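Local coordinates for protein trichothecene 3-O-acetyltransferase (Gibberella zeae, PDB 2RKV) that probably transfers the acetyl group of acetyl-coenzyme A to the 3-hydroxyl of trichothecene mycotoxins, at residues 20-25 with 111-116; 122-127 with 404-409; 400-405 with 411-416. All coordinates share one frame; numbering follows the deposited sequence.

Interaction 1 of 3, residues 20-25 with 111-116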
loop_
_atom_site.group_PDB
_atom_site.type_symbol
_atom_site.label_atom_id
_atom_site.label_comp_id
_atom_site.label_asym_id
_atom_site.label_seq_id
_atom_site.Cartn_x
_atom_site.Cartn_y
_atom_site.Cartn_z
ATOM N N TYR A 20 -6.845 7.302 -1.154
ATOM C CA TYR A 20 -6.025 7.476 0.041
ATOM C C TYR A 20 -5.560 6.135 0.597
ATOM O O TYR A 20 -6.371 5.220 0.806
ATOM C CB TYR A 20 -6.787 8.247 1.120
ATOM C CG TYR A 20 -6.737 9.737 0.909
ATOM C CD1 TYR A 20 -7.625 10.371 0.042
ATOM C CD2 TYR A 20 -5.776 10.513 1.562
ATOM C CE1 TYR A 20 -7.568 11.754 -0.161
ATOM C CE2 TYR A 20 -5.714 11.896 1.372
ATOM C CZ TYR A 20 -6.601 12.504 0.507
ATOM O OH TYR A 20 -6.528 13.866 0.321
ATOM N N THR A 21 -4.252 6.021 0.835
ATOM C CA THR A 21 -3.682 4.854 1.512
ATOM C C THR A 21 -3.779 5.038 3.021
ATOM O O THR A 21 -3.288 6.038 3.550
ATOM C CB THR A 21 -2.195 4.652 1.150
ATOM O OG1 THR A 21 -2.060 4.529 -0.273
ATOM C CG2 THR A 21 -1.629 3.402 1.842
ATOM N N GLN A 22 -4.398 4.073 3.706
ATOM C CA GLN A 22 -4.548 4.125 5.165
ATOM C C GLN A 22 -3.691 3.072 5.851
ATOM O O GLN A 22 -3.523 1.966 5.347
ATOM C CB GLN A 22 -6.004 3.885 5.584
ATOM C CG GLN A 22 -7.041 4.727 4.851
ATOM C CD GLN A 22 -8.420 4.106 4.925
ATOM O OE1 GLN A 22 -8.556 2.877 4.980
ATOM N NE2 GLN A 22 -9.453 4.944 4.908
ATOM N N ILE A 23 -3.162 3.413 7.022
ATOM C CA ILE A 23 -2.507 2.435 7.881
ATOM C C ILE A 23 -2.801 2.833 9.324
ATOM O O ILE A 23 -2.845 4.031 9.643
ATOM C CB ILE A 23 -0.973 2.327 7.588
ATOM C CG1 ILE A 23 -0.326 1.131 8.307
ATOM C CG2 ILE A 23 -0.255 3.664 7.895
ATOM C CD1 ILE A 23 -0.698 -0.240 7.732
ATOM N N SER A 24 -3.036 1.833 10.174
ATOM C CA SER A 24 -3.301 2.058 11.589
ATOM C C SER A 24 -2.255 1.396 12.462
ATOM O O SER A 24 -1.838 0.259 12.198
ATOM C CB SER A 24 -4.696 1.541 11.985
ATOM O OG SER A 24 -5.712 2.185 11.228
ATOM N N LEU A 25 -1.851 2.121 13.508
ATOM C CA LEU A 25 -0.923 1.641 14.515
ATOM C C LEU A 25 -1.667 1.613 15.853
ATOM O O LEU A 25 -2.260 2.611 16.258
ATOM C CB LEU A 25 0.308 2.565 14.590
ATOM C CG LEU A 25 1.358 2.486 13.461
ATOM C CD1 LEU A 25 0.801 2.808 12.089
ATOM C CD2 LEU A 25 2.572 3.387 13.763
ATOM N N PHE A 111 -10.742 -2.667 12.429
ATOM C CA PHE A 111 -10.171 -1.395 11.982
ATOM C C PHE A 111 -11.070 -0.837 10.881
ATOM O O PHE A 111 -10.687 -0.772 9.709
ATOM C CB PHE A 111 -8.732 -1.581 11.459
ATOM C CG PHE A 111 -7.746 -2.029 12.493
ATOM C CD1 PHE A 111 -6.956 -1.096 13.176
ATOM C CD2 PHE A 111 -7.582 -3.385 12.781
ATOM C CE1 PHE A 111 -6.020 -1.510 14.132
ATOM C CE2 PHE A 111 -6.658 -3.810 13.735
ATOM C CZ PHE A 111 -5.868 -2.873 14.410
ATOM N N ASP A 112 -12.281 -0.446 11.261
ATOM C CA ASP A 112 -13.266 0.027 10.302
ATOM C C ASP A 112 -12.902 1.452 9.882
ATOM O O ASP A 112 -12.879 2.348 10.720
ATOM C CB ASP A 112 -14.656 -0.028 10.953
ATOM C CG ASP A 112 -15.780 0.363 10.002
ATOM O OD1 ASP A 112 -15.520 0.946 8.933
ATOM O OD2 ASP A 112 -16.953 0.076 10.349
ATOM N N GLU A 113 -12.610 1.660 8.598
ATOM C CA GLU A 113 -12.155 2.982 8.132
ATOM C C GLU A 113 -13.173 4.074 8.464
ATOM O O GLU A 113 -12.804 5.224 8.642
ATOM C CB GLU A 113 -11.863 3.002 6.629
ATOM C CG GLU A 113 -13.102 2.770 5.755
ATOM C CD GLU A 113 -12.893 3.112 4.295
ATOM O OE1 GLU A 113 -11.790 3.595 3.927
ATOM O OE2 GLU A 113 -13.840 2.892 3.498
ATOM N N ASN A 114 -14.452 3.710 8.536
ATOM C CA ASN A 114 -15.489 4.698 8.831
ATOM C C ASN A 114 -15.445 5.187 10.277
ATOM O O ASN A 114 -15.921 6.288 10.582
ATOM C CB ASN A 114 -16.866 4.139 8.461
ATOM C CG ASN A 114 -16.960 3.768 6.993
ATOM O OD1 ASN A 114 -17.271 2.625 6.651
ATOM N ND2 ASN A 114 -16.660 4.715 6.119
ATOM N N ILE A 115 -14.832 4.384 11.148
ATOM C CA ILE A 115 -14.765 4.661 12.577
ATOM C C ILE A 115 -13.384 5.198 12.986
ATOM O O ILE A 115 -13.295 6.131 13.795
ATOM C CB ILE A 115 -15.125 3.395 13.394
ATOM C CG1 ILE A 115 -16.535 2.916 13.016
ATOM C CG2 ILE A 115 -15.018 3.647 14.912
ATOM C CD1 ILE A 115 -16.916 1.590 13.646
ATOM N N ILE A 116 -12.315 4.617 12.433
ATOM C CA ILE A 116 -10.961 4.937 12.912
ATOM C C ILE A 116 -10.039 5.676 11.912
ATOM O O ILE A 116 -8.903 6.014 12.260
ATOM C CB ILE A 116 -10.252 3.689 13.560
ATOM C CG1 ILE A 116 -10.220 2.478 12.613
ATOM C CG2 ILE A 116 -10.960 3.282 14.873
ATOM C CD1 ILE A 116 -9.378 2.643 11.369
#

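Interaction 2 of 3, residues 122-127 with 404-409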
loop_
_atom_site.group_PDB
_atom_site.type_symbol
_atom_site.label_atom_id
_atom_site.label_comp_id
_atom_site.label_asym_id
_atom_site.label_seq_id
_atom_site.Cartn_x
_atom_site.Cartn_y
_atom_site.Cartn_z
ATOM N N LEU A 122 -11.487 5.054 -0.800
ATOM C CA LEU A 122 -12.018 5.284 -2.130
ATOM C C LEU A 122 -12.828 6.578 -2.179
ATOM O O LEU A 122 -13.305 7.040 -1.140
ATOM C CB LEU A 122 -12.868 4.081 -2.570
ATOM C CG LEU A 122 -12.128 2.736 -2.583
ATOM C CD1 LEU A 122 -13.081 1.561 -2.844
ATOM C CD2 LEU A 122 -10.949 2.723 -3.572
ATOM N N PRO A 123 -12.972 7.173 -3.386
ATOM C CA PRO A 123 -13.753 8.401 -3.560
ATOM C C PRO A 123 -15.256 8.126 -3.486
ATOM O O PRO A 123 -15.974 8.278 -4.481
ATOM C CB PRO A 123 -13.349 8.873 -4.961
ATOM C CG PRO A 123 -13.017 7.619 -5.690
ATOM C CD PRO A 123 -12.369 6.723 -4.659
ATOM N N ILE A 124 -15.703 7.714 -2.306
ATOM C CA ILE A 124 -17.088 7.337 -2.056
ATOM C C ILE A 124 -17.593 8.160 -0.881
ATOM O O ILE A 124 -16.912 8.275 0.139
ATOM C CB ILE A 124 -17.214 5.818 -1.718
ATOM C CG1 ILE A 124 -16.826 4.959 -2.925
ATOM C CG2 ILE A 124 -18.637 5.472 -1.221
ATOM C CD1 ILE A 124 -16.593 3.489 -2.608
ATOM N N GLY A 125 -18.775 8.752 -1.037
ATOM C CA GLY A 125 -19.425 9.455 0.063
ATOM C C GLY A 125 -19.085 10.931 0.137
ATOM O O GLY A 125 -18.456 11.475 -0.776
ATOM N N PRO A 126 -19.507 11.597 1.229
ATOM C CA PRO A 126 -19.313 13.043 1.373
ATOM C C PRO A 126 -17.840 13.446 1.337
ATOM O O PRO A 126 -16.981 12.702 1.820
ATOM C CB PRO A 126 -19.913 13.345 2.754
ATOM C CG PRO A 126 -20.844 12.208 3.032
ATOM C CD PRO A 126 -20.197 11.014 2.395
ATOM N N GLY A 127 -17.569 14.610 0.751
ATOM C CA GLY A 127 -16.234 15.209 0.734
ATOM C C GLY A 127 -15.188 14.457 -0.065
ATOM O O GLY A 127 -13.995 14.525 0.248
ATOM N N ILE A 404 -10.043 -1.893 7.144
ATOM C CA ILE A 404 -10.972 -2.483 6.191
ATOM C C ILE A 404 -11.718 -1.383 5.423
ATOM O O ILE A 404 -12.041 -0.325 5.976
ATOM C CB ILE A 404 -11.964 -3.456 6.898
ATOM C CG1 ILE A 404 -12.638 -4.385 5.885
ATOM C CG2 ILE A 404 -12.989 -2.699 7.758
ATOM C CD1 ILE A 404 -13.311 -5.602 6.524
ATOM N N PHE A 405 -11.962 -1.640 4.146
ATOM C CA PHE A 405 -12.790 -0.783 3.319
ATOM C C PHE A 405 -13.626 -1.669 2.394
ATOM O O PHE A 405 -13.775 -2.871 2.668
ATOM C CB PHE A 405 -11.960 0.290 2.580
ATOM C CG PHE A 405 -10.918 -0.249 1.619
ATOM C CD1 PHE A 405 -11.067 -0.057 0.245
ATOM C CD2 PHE A 405 -9.757 -0.879 2.084
ATOM C CE1 PHE A 405 -10.101 -0.524 -0.666
ATOM C CE2 PHE A 405 -8.777 -1.346 1.182
ATOM C CZ PHE A 405 -8.957 -1.160 -0.200
ATOM N N GLU A 406 -14.194 -1.092 1.339
ATOM C CA GLU A 406 -15.006 -1.887 0.418
ATOM C C GLU A 406 -14.174 -3.044 -0.129
ATOM O O GLU A 406 -12.987 -2.873 -0.416
ATOM C CB GLU A 406 -15.535 -1.036 -0.741
ATOM C CG GLU A 406 -16.650 -0.056 -0.358
ATOM C CD GLU A 406 -16.140 1.246 0.269
ATOM O OE1 GLU A 406 -14.903 1.463 0.318
ATOM O OE2 GLU A 406 -16.989 2.054 0.711
ATOM N N PRO A 407 -14.788 -4.233 -0.262
ATOM C CA PRO A 407 -14.091 -5.321 -0.935
ATOM C C PRO A 407 -13.721 -4.915 -2.356
ATOM O O PRO A 407 -14.508 -4.249 -3.039
ATOM C CB PRO A 407 -15.136 -6.447 -0.952
ATOM C CG PRO A 407 -16.012 -6.155 0.206
ATOM C CD PRO A 407 -16.118 -4.653 0.218
ATOM N N VAL A 408 -12.517 -5.290 -2.770
ATOM C CA VAL A 408 -12.037 -5.076 -4.125
ATOM C C VAL A 408 -11.453 -6.412 -4.559
ATOM O O VAL A 408 -10.351 -6.779 -4.135
ATOM C CB VAL A 408 -10.938 -3.979 -4.187
ATOM C CG1 VAL A 408 -10.427 -3.799 -5.614
ATOM C CG2 VAL A 408 -11.456 -2.651 -3.628
ATOM N N GLU A 409 -12.202 -7.149 -5.377
ATOM C CA GLU A 409 -11.825 -8.534 -5.679
ATOM C C GLU A 409 -10.393 -8.653 -6.189
ATOM O O GLU A 409 -9.995 -7.944 -7.118
ATOM C CB GLU A 409 -12.790 -9.180 -6.676
ATOM C CG GLU A 409 -12.594 -10.691 -6.749
ATOM C CD GLU A 409 -13.452 -11.371 -7.792
ATOM O OE1 GLU A 409 -14.205 -10.677 -8.514
ATOM O OE2 GLU A 409 -13.358 -12.609 -7.886
HETATM O O HOH W 1 -13.257 3.437 0.903
#

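Interaction 3 of 3, residues 400-405 with 411-416. With ZBA (12,13-Epoxytrichothec-9-ene-3,4,8,15-tetrol-4,15-diacetate-8-isovalerate), chain D.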
loop_
_atom_site.group_PDB
_atom_site.type_symbol
_atom_site.label_atom_id
_atom_site.label_comp_id
_atom_site.label_asym_id
_atom_site.label_seq_id
_atom_site.Cartn_x
_atom_site.Cartn_y
_atom_site.Cartn_z
ATOM N N VAL A 400 0.303 -3.324 13.549
ATOM C CA VAL A 400 0.253 -2.359 12.455
ATOM C C VAL A 400 -0.617 -2.988 11.377
ATOM O O VAL A 400 -0.219 -3.970 10.750
ATOM C CB VAL A 400 1.659 -2.069 11.882
ATOM C CG1 VAL A 400 1.575 -1.066 10.741
ATOM C CG2 VAL A 400 2.605 -1.580 12.991
ATOM N N ARG A 401 -1.813 -2.445 11.191
ATOM C CA ARG A 401 -2.822 -3.055 10.321
ATOM C C ARG A 401 -3.487 -2.045 9.395
ATOM O O ARG A 401 -3.716 -0.888 9.775
ATOM C CB ARG A 401 -3.924 -3.735 11.154
ATOM C CG ARG A 401 -3.455 -4.778 12.170
ATOM C CD ARG A 401 -2.834 -6.008 11.495
ATOM N NE ARG A 401 -3.313 -7.242 12.117
ATOM C CZ ARG A 401 -2.581 -8.336 12.320
ATOM N NH1 ARG A 401 -1.290 -8.372 11.994
ATOM N NH2 ARG A 401 -3.147 -9.403 12.877
ATOM N N ARG A 402 -3.800 -2.487 8.177
ATOM C CA ARG A 402 -4.570 -1.674 7.259
ATOM C C ARG A 402 -6.058 -1.716 7.611
ATOM O O ARG A 402 -6.625 -2.811 7.782
ATOM C CB ARG A 402 -4.388 -2.140 5.813
ATOM C CG ARG A 402 -4.713 -1.023 4.851
ATOM C CD ARG A 402 -5.384 -1.443 3.550
ATOM N NE ARG A 402 -5.526 -0.250 2.710
ATOM C CZ ARG A 402 -6.450 0.699 2.897
ATOM N NH1 ARG A 402 -7.353 0.586 3.869
ATOM N NH2 ARG A 402 -6.472 1.767 2.108
ATOM N N PRO A 403 -6.709 -0.537 7.697
ATOM C CA PRO A 403 -8.175 -0.527 7.839
ATOM C C PRO A 403 -8.940 -1.275 6.743
ATOM O O PRO A 403 -8.544 -1.287 5.569
ATOM C CB PRO A 403 -8.520 0.972 7.785
ATOM C CG PRO A 403 -7.296 1.624 8.395
ATOM C CD PRO A 403 -6.164 0.833 7.735
ATOM N N ILE A 404 -10.043 -1.893 7.144
ATOM C CA ILE A 404 -10.972 -2.483 6.191
ATOM C C ILE A 404 -11.718 -1.383 5.423
ATOM O O ILE A 404 -12.041 -0.325 5.976
ATOM C CB ILE A 404 -11.964 -3.456 6.898
ATOM C CG1 ILE A 404 -12.638 -4.385 5.885
ATOM C CG2 ILE A 404 -12.989 -2.699 7.758
ATOM C CD1 ILE A 404 -13.311 -5.602 6.524
ATOM N N PHE A 405 -11.962 -1.640 4.146
ATOM C CA PHE A 405 -12.790 -0.783 3.319
ATOM C C PHE A 405 -13.626 -1.669 2.394
ATOM O O PHE A 405 -13.775 -2.871 2.668
ATOM C CB PHE A 405 -11.960 0.290 2.580
ATOM C CG PHE A 405 -10.918 -0.249 1.619
ATOM C CD1 PHE A 405 -11.067 -0.057 0.245
ATOM C CD2 PHE A 405 -9.757 -0.879 2.084
ATOM C CE1 PHE A 405 -10.101 -0.524 -0.666
ATOM C CE2 PHE A 405 -8.777 -1.346 1.182
ATOM C CZ PHE A 405 -8.957 -1.160 -0.200
ATOM N N LEU A 411 -7.609 -7.825 -4.843
ATOM C CA LEU A 411 -6.661 -6.888 -4.238
ATOM C C LEU A 411 -6.092 -7.484 -2.951
ATOM O O LEU A 411 -6.828 -8.057 -2.135
ATOM C CB LEU A 411 -7.338 -5.544 -3.946
ATOM C CG LEU A 411 -6.465 -4.407 -3.407
ATOM C CD1 LEU A 411 -5.319 -4.076 -4.362
ATOM C CD2 LEU A 411 -7.351 -3.182 -3.161
ATOM N N MET A 412 -4.778 -7.342 -2.754
ATOM C CA MET A 412 -4.133 -7.926 -1.585
ATOM C C MET A 412 -2.983 -7.061 -1.092
ATOM O O MET A 412 -2.354 -6.360 -1.882
ATOM C CB MET A 412 -3.601 -9.325 -1.897
ATOM C CG MET A 412 -4.621 -10.252 -2.501
ATOM S SD MET A 412 -3.903 -11.868 -2.832
ATOM C CE MET A 412 -5.330 -12.644 -3.595
ATOM N N TYR A 413 -2.734 -7.116 0.217
ATOM C CA TYR A 413 -1.589 -6.439 0.841
ATOM C C TYR A 413 -0.824 -7.361 1.781
ATOM O O TYR A 413 -1.406 -8.272 2.386
ATOM C CB TYR A 413 -2.049 -5.220 1.655
ATOM C CG TYR A 413 -2.762 -4.185 0.825
ATOM C CD1 TYR A 413 -4.155 -4.174 0.730
ATOM C CD2 TYR A 413 -2.043 -3.222 0.118
ATOM C CE1 TYR A 413 -4.817 -3.226 -0.060
ATOM C CE2 TYR A 413 -2.692 -2.273 -0.670
ATOM C CZ TYR A 413 -4.081 -2.278 -0.750
ATOM O OH TYR A 413 -4.716 -1.336 -1.540
ATOM N N PHE A 414 0.483 -7.123 1.907
ATOM C CA PHE A 414 1.227 -7.625 3.066
ATOM C C PHE A 414 1.439 -6.449 4.010
ATOM O O PHE A 414 1.869 -5.371 3.580
ATOM C CB PHE A 414 2.607 -8.190 2.705
ATOM C CG PHE A 414 2.581 -9.400 1.794
ATOM C CD1 PHE A 414 1.420 -10.136 1.596
ATOM C CD2 PHE A 414 3.752 -9.804 1.152
ATOM C CE1 PHE A 414 1.424 -11.260 0.762
ATOM C CE2 PHE A 414 3.756 -10.920 0.305
ATOM C CZ PHE A 414 2.586 -11.641 0.111
ATOM N N MET A 415 1.149 -6.659 5.288
ATOM C CA MET A 415 1.426 -5.643 6.304
ATOM C C MET A 415 2.927 -5.505 6.539
ATOM O O MET A 415 3.701 -6.385 6.147
ATOM C CB MET A 415 0.731 -6.020 7.617
ATOM C CG MET A 415 -0.804 -6.110 7.521
ATOM S SD MET A 415 -1.570 -4.584 6.906
ATOM C CE MET A 415 -1.796 -4.964 5.170
ATOM N N PRO A 416 3.356 -4.390 7.160
ATOM C CA PRO A 416 4.746 -4.354 7.610
ATOM C C PRO A 416 5.033 -5.578 8.492
ATOM O O PRO A 416 4.233 -5.923 9.360
ATOM C CB PRO A 416 4.834 -3.032 8.393
ATOM C CG PRO A 416 3.743 -2.180 7.800
ATOM C CD PRO A 416 2.632 -3.136 7.455
HETATM O O18 ZBA D . -7.658 -1.285 -7.298
HETATM C C44 ZBA D . -7.665 -0.130 -7.154
HETATM C C45 ZBA D . -8.553 0.835 -7.851
HETATM C C46 ZBA D . -9.617 1.317 -6.978
HETATM C C48 ZBA D . -10.421 0.219 -6.507
HETATM C C47 ZBA D . -10.650 2.218 -7.581
HETATM O O17 ZBA D . -6.853 0.462 -6.273
HETATM C C31 ZBA D . -6.076 -0.304 -5.340
HETATM C C30 ZBA D . -4.783 -0.760 -5.929
HETATM C C32 ZBA D . -5.947 0.553 -4.136
HETATM C C39 ZBA D . -7.262 0.882 -3.466
HETATM C C33 ZBA D . -4.798 1.000 -3.736
HETATM C C34 ZBA D . -3.503 0.698 -4.389
HETATM O O10 ZBA D . -2.946 -0.377 -3.607
HETATM C C29 ZBA D . -3.623 0.233 -5.853
HETATM C C38 ZBA D . -3.937 1.451 -6.715
HETATM O O12 ZBA D . -4.648 1.064 -7.881
HETATM C C40 ZBA D . -4.429 1.643 -9.049
HETATM C C41 ZBA D . -5.338 1.054 -10.102
HETATM O O13 ZBA D . -3.664 2.451 -9.281
HETATM C C28 ZBA D . -2.247 -0.414 -6.308
HETATM C C37 ZBA D . -2.188 -0.772 -7.806
HETATM C C35 ZBA D . -2.001 -1.606 -5.392
HETATM C C25 ZBA D . -1.763 -0.950 -4.082
HETATM C C36 ZBA D . -2.206 -3.004 -5.645
HETATM O O11 ZBA D . -0.925 -2.450 -5.825
HETATM C C27 ZBA D . -1.058 0.497 -5.854
HETATM C C26 ZBA D . -0.726 0.068 -4.437
HETATM O O16 ZBA D . -0.688 1.137 -3.533
HETATM O O14 ZBA D . 0.046 0.135 -6.689
HETATM C C42 ZBA D . 1.068 0.913 -7.023
HETATM O O15 ZBA D . 1.953 0.540 -7.723
HETATM C C43 ZBA D . 0.979 2.202 -6.390
HETATM O O HOH W 2 -4.582 0.854 0.203
#

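Interaction 1 of 3, residues 20-25 with 111-116
Q22 and E113 meet with their side chains crossing at about a right angle, the amide and carboxylate planes turned 79° apart. Amide and acid thus do not lie flat together: a single N-H of Q22 NE2 reaches E113 OE1 at 2.9 Å, using the lone pair that points away from the other carboxylate oxygen, and the bend at the hydrogen (145°) goes with an acceptor that sits somewhat off the amide plane. E113 CG stands between its own backbone N and carbonyl carbon (chi1 65°), and the extended chain beyond carries the carboxylate to the glutamine. Both groups are shared out further: Q22 OE1 accepts from R402, Q22 NE2 also donates to the carbonyl of R119, and E113 OE2 forms a salt bridge with K120. Q22 and S24 project from the same side of strand 20-28, which lies inside a mixed sheet of the BAHD fold, between strands 147-155 and 399-401, and onto that side packs the short helix 113-116. D112 is the N-cap of this helix, its OD1 accepting from N114 N at 3.0 Å. Nearer the other end of the contact, S24 CB rests obliquely against the F111 ring, 3.7 Å from CD1. S24 OG lies 3.7 Å from the methyl I116 CD1 and is hydrogen-bonded to T151.

Interaction 2 of 3, residues 122-127 with 404-409
Two irregular backbone segments approach here without pairing, their nearest CA atoms, those of L122 and E406, standing 8.2 Å apart, while P123 forms the centre of an inverse gamma turn in the first of them. With that spacing the work falls to side chains and one water. L122 and E406 run antiparallel alongside one another, so that the methyl L122 CD1 comes to lie 3.7 Å from E406 OE1. The same methyl meets F405 at the edge of its ring, near the ring plane, with L122 CD1 4.0 Å from F405 CD1. I124 faces the glutamate and sets its terminal methyl against the carboxylate, I124 CD1 being 3.6 Å from E406 OE2. The bend of E406 at chi2 (82°) swings the carboxylate toward a bridging water, with the L122 and I124 methyls lying beside the acid. Its charge is also answered: E406 OE2 makes a salt bridge with K120, and E406 OE1 accepts from the water at 2.6 Å. That water in turn accepts from L122 N at 2.9 Å, tying the backbone of one loop to the acid of the other. L122 also touches the bound T-2 toxin and lines its pocket; the others stand behind it. The loop holding 122-127 leads from helix 113-116 toward strand 137-144. Strands 399-401 and 411-414 are linked by the loop that holds F405 and E406. These two residues both touch E113 of helix 113-116, and on the side of strand 229-236 F405 meets the ring of W231 while E406 O accepts from W231 NE1.

Interaction 3 of 3, residues 400-405 with 411-416
With chi1 of R402 at -158° and a further bend at chi2, the arginine chain passes over Y413, while bends at chi2 and chi3 of M415 turn its thioether toward R402 N. R402 N makes a weak hydrogen bond to M415 SD at 3.3 Å, and M415 CE packs on R402 CB. Farther along, R402 CD lies over one face of the tyrosine ring, 4.1 Å from Y413 CE1, with guanidinium and ring planes 41° apart. The guanidinium is held in turn by R402 NH1 to P403 O, at 2.8 Å, and F405 CE2 covers one of its faces. The two segments run in nearly opposite directions and join strand 399-401, at the edge of one sheet of this BAHD fold, to strand 411-414, within another; the toxin lies beside the second. Y413 OH donates to ZBA O10 at 2.9 Å and accepts from a water that itself accepts from R402 NH2, so the arginine is a second-shell partner of the ligand. L411 CD1 touches ZBA C36 at 3.5 Å, while L411 CD2 meets the edge of the F405 ring. V400 CG1 packs on P416 CG at 3.8 Å.

Interactions 1 and 3 are joined by a backbone bond between neighbouring strands (S24 N to R401 O, 2.8 Å) and, beyond the strand, by a side-chain hydrogen bond (Q22 OE1 to R402 NH1, 2.8 Å). The latter connects the E113–Q22 pair to the arginine behind Y413, and so indirectly to the toxin. Interaction 2 touches interaction 1 where I404 N hydrogen-bonds to F111 O at 2.9 Å, and the acids E113 and E406 come close enough to share K120 as salt-bridge partner. Interactions 2 and 3 overlap at I404 and F405. Together they place L122, L411 and Y413 on the bound toxin, whereas the side chain of Q22 stays about 9 Å from it.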